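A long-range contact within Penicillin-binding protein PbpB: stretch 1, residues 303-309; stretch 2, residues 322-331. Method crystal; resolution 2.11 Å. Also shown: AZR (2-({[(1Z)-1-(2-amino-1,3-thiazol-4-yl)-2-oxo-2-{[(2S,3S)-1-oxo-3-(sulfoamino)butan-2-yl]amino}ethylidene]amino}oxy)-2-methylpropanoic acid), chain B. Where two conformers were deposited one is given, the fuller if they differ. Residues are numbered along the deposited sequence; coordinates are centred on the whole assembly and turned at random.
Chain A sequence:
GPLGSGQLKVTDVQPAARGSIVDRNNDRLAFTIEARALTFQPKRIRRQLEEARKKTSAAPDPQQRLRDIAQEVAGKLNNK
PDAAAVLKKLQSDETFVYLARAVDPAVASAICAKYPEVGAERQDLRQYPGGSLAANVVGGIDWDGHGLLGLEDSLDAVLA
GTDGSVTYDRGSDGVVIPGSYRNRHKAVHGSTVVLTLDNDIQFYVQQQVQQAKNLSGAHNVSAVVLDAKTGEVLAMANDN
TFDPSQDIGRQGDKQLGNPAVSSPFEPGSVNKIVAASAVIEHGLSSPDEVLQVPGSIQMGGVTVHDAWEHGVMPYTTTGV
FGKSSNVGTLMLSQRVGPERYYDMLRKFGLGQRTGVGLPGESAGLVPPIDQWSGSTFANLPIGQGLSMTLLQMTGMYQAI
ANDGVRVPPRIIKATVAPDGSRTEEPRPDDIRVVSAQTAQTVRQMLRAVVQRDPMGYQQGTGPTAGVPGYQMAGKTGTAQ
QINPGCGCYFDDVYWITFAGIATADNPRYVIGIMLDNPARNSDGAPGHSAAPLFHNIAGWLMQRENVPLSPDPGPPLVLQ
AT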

# COMPACT_ATOMS: atom_id res chain seq x y z
N THR A 303 28.41 1.37 10.30
CA THR A 303 28.24 2.78 10.64
C THR A 303 26.93 3.28 10.08
O THR A 303 26.72 3.27 8.86
CB THR A 303 29.40 3.61 10.10
OG1 THR A 303 30.60 3.27 10.80
CG2 THR A 303 29.12 5.10 10.27
N VAL A 304 26.04 3.75 10.96
CA VAL A 304 24.75 4.30 10.57
C VAL A 304 24.79 5.80 10.82
O VAL A 304 25.22 6.24 11.89
CB VAL A 304 23.59 3.64 11.32
CG1 VAL A 304 22.29 3.93 10.59
CG2 VAL A 304 23.82 2.15 11.40
N HIS A 305 24.34 6.57 9.83
CA HIS A 305 24.41 8.01 9.84
C HIS A 305 23.03 8.54 9.48
O HIS A 305 22.30 7.91 8.71
CB HIS A 305 25.49 8.50 8.84
CG HIS A 305 25.85 9.96 8.96
ND1 HIS A 305 27.14 10.43 8.79
CD2 HIS A 305 25.09 11.06 9.23
CE1 HIS A 305 27.15 11.75 8.95
NE2 HIS A 305 25.92 12.15 9.21
N ASP A 306 22.66 9.67 10.06
CA ASP A 306 21.41 10.29 9.67
C ASP A 306 21.55 11.00 8.32
O ASP A 306 22.66 11.25 7.84
CB ASP A 306 20.94 11.24 10.76
CG ASP A 306 20.24 10.51 11.92
OD1 ASP A 306 19.94 9.30 11.78
OD2 ASP A 306 19.97 11.14 12.95
N ALA A 307 20.43 11.30 7.69
CA ALA A 307 20.47 11.90 6.36
C ALA A 307 20.84 13.38 6.38
O ALA A 307 20.85 14.01 5.32
CB ALA A 307 19.12 11.72 5.66
N TRP A 308 21.11 13.94 7.55
CA TRP A 308 21.60 15.31 7.67
C TRP A 308 22.70 15.29 8.72
O TRP A 308 22.70 14.45 9.62
CB TRP A 308 20.48 16.32 8.03
CG TRP A 308 19.78 16.09 9.36
CD1 TRP A 308 19.92 16.84 10.50
CD2 TRP A 308 18.83 15.06 9.68
NE1 TRP A 308 19.13 16.33 11.51
CE2 TRP A 308 18.45 15.24 11.03
CE3 TRP A 308 18.26 13.99 8.95
CZ2 TRP A 308 17.53 14.39 11.68
CZ3 TRP A 308 17.35 13.15 9.60
CH2 TRP A 308 16.99 13.36 10.95
N GLU A 309 23.67 16.19 8.58
CA GLU A 309 24.77 16.22 9.53
C GLU A 309 24.29 16.92 10.80
O GLU A 309 23.65 17.97 10.72
CB GLU A 309 25.99 16.91 8.92
CG GLU A 309 27.36 16.35 9.40
CD GLU A 309 27.66 14.94 8.89
OE1 GLU A 309 27.12 14.57 7.83
OE2 GLU A 309 28.46 14.21 9.53
C7 AZR B . 16.29 9.83 5.37
S8 AZR B . 17.22 1.69 3.21
O9 AZR B . 13.63 6.36 4.39
O10 AZR B . 18.20 6.23 5.54
O11 AZR B . 18.83 7.63 2.80
N12 AZR B . 13.94 9.18 5.77
N13 AZR B . 16.36 6.78 4.31
N14 AZR B . 18.76 6.26 2.40
N15 AZR B . 18.25 3.58 1.76
N16 AZR B . 18.08 1.50 0.66
S17 AZR B . 12.84 10.12 5.08
C18 AZR B . 15.19 8.84 5.07
C19 AZR B . 15.58 7.38 5.38
C20 AZR B . 14.24 6.59 5.40
C21 AZR B . 17.56 6.20 4.49
C22 AZR B . 18.12 5.57 3.26
C23 AZR B . 19.48 8.46 1.85
C24 AZR B . 17.91 4.13 2.99
C25 AZR B . 17.36 3.27 3.89
C26 AZR B . 17.93 2.30 1.73
C27 AZR B . 18.55 8.54 0.66
C28 AZR B . 19.74 9.83 2.45
C29 AZR B . 20.80 7.79 1.47
O30 AZR B . 21.34 6.94 2.15
O31 AZR B . 21.31 8.27 0.38
O32 AZR B . 13.34 11.44 5.06
O33 AZR B . 11.64 10.16 6.08
O34 AZR B . 12.38 9.47 3.91
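Stretch 2 (322-331) GKSSNVGTLM

Stretch 1 enters as the end of a β-strand, Thr303 to His305, and continues as loop from Asp306 onward. Stretch 2 leaves one helix near Lys323, turns through Ser324, whose positive phi (64°) departs from helical geometry, and starts a second helix at Asn326. Strand and second helix cross at 124° between their N-to-C directions, with axes approaching to 8.0 Å. The backbones come nearest at Asp306 and Asn326, whose CA atoms lie 5.5 Å apart.

Asp306 organizes the contact. Its CA-to-CB bond points sideways, but a chi1 of -81° (m) brings the carboxylate to the start of the helix, where backbone NH groups have no helical acceptor. Asp306 OD1 accepts from Val327 N at 2.8 Å and nearly in line (175°), while Asp306 OD2 accepts from Ser325 OG at 2.7 Å. Serine suits the N-cap: Ser325 OG also accepts from Gly328 N at 2.8 Å, so it links the capped helix to the loop. A CB on Gly328 would lie only 3.2 Å from Ser325 OG, so glycine leaves room for the cap.

The CA-to-CB bond of Val304 points toward stretch 2, and farther along the helix Val304 CG2 makes an apolar contact with Leu330 CD1 at 3.5 Å. Branched aliphatic side chains suit this spot, since they pack closely and have no polar group to satisfy. Nearer the helix start, Val327 CG2 lies against the strand's carbonyl, 3.6 Å from Val304 O. The indole of Trp308, whose CA-to-CB bond points sideways, brings its ring end near the turn, Trp308 CH2 lying 3.3 Å from Lys323 O, while Ser324 O sits at the ring edge, 3.6 Å from Trp308 CZ3. Water 1 bridges the backbones, accepting from Ala307 N (2.9 Å to its O) and donating to Ser324 O (2.8 Å).

Two residues of stretch 2 bind AZR: Ser324 in the turn, whose OG accepts from AZR N12 at 2.9 Å, and Asn326 at the start of the helix, whose ND2 donates to AZR O10 at 2.5 Å.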

# COMPACT_ATOMS: atom_id res chain seq x y z
N GLY A 322 9.30 11.65 13.46
CA GLY A 322 8.85 12.80 12.69
C GLY A 322 9.93 13.35 11.77
O GLY A 322 9.64 13.77 10.65
N LYS A 323 11.19 13.34 12.23
CA LYS A 323 12.33 13.79 11.42
C LYS A 323 13.03 12.65 10.70
O LYS A 323 13.87 12.91 9.83
CB LYS A 323 13.35 14.55 12.29
CG LYS A 323 12.83 15.90 12.80
CD LYS A 323 13.93 16.83 13.29
CE LYS A 323 13.35 18.10 13.93
NZ LYS A 323 12.59 18.94 12.94
N SER A 324 12.70 11.41 11.05
CA SER A 324 13.26 10.20 10.44
C SER A 324 14.77 10.10 10.72
O SER A 324 15.59 10.02 9.80
CB SER A 324 12.96 10.14 8.94
OG SER A 324 12.90 8.78 8.49
N SER A 325 15.12 10.11 12.01
CA SER A 325 16.49 9.83 12.43
C SER A 325 16.71 8.32 12.42
O SER A 325 16.06 7.59 13.17
CB SER A 325 16.75 10.41 13.82
OG SER A 325 18.00 9.96 14.33
N ASN A 326 17.58 7.85 11.51
CA ASN A 326 17.99 6.45 11.52
C ASN A 326 18.70 6.10 12.82
O ASN A 326 18.47 5.03 13.40
CB ASN A 326 18.93 6.14 10.34
CG ASN A 326 18.24 6.17 8.98
OD1 ASN A 326 17.02 6.20 8.87
ND2 ASN A 326 19.05 6.15 7.93
N VAL A 327 19.59 6.99 13.28
CA VAL A 327 20.32 6.75 14.53
C VAL A 327 19.35 6.64 15.70
O VAL A 327 19.44 5.73 16.53
CB VAL A 327 21.36 7.85 14.75
CG1 VAL A 327 21.97 7.73 16.16
CG2 VAL A 327 22.47 7.77 13.66
N GLY A 328 18.41 7.59 15.80
CA GLY A 328 17.42 7.51 16.87
C GLY A 328 16.60 6.23 16.78
O GLY A 328 16.27 5.62 17.80
N THR A 329 16.27 5.81 15.55
CA THR A 329 15.49 4.59 15.39
C THR A 329 16.26 3.38 15.91
O THR A 329 15.69 2.53 16.61
CB THR A 329 15.11 4.42 13.92
OG1 THR A 329 14.23 5.49 13.54
CG2 THR A 329 14.38 3.07 13.70
N LEU A 330 17.55 3.32 15.62
CA LEU A 330 18.34 2.16 16.04
C LEU A 330 18.61 2.17 17.53
O LEU A 330 18.64 1.11 18.17
CB LEU A 330 19.64 2.08 15.25
CG LEU A 330 19.42 1.70 13.78
CD1 LEU A 330 20.72 1.79 13.00
CD2 LEU A 330 18.84 0.31 13.68
N MET A 331 18.82 3.35 18.12
CA MET A 331 18.98 3.43 19.57
C MET A 331 17.75 2.90 20.28
O MET A 331 17.85 2.10 21.22
CB MET A 331 19.28 4.87 19.99
CG MET A 331 20.62 5.34 19.47
SD MET A 331 21.04 6.96 20.07
CE MET A 331 20.81 6.73 21.82
O HOH W 1 18.26 9.85 8.90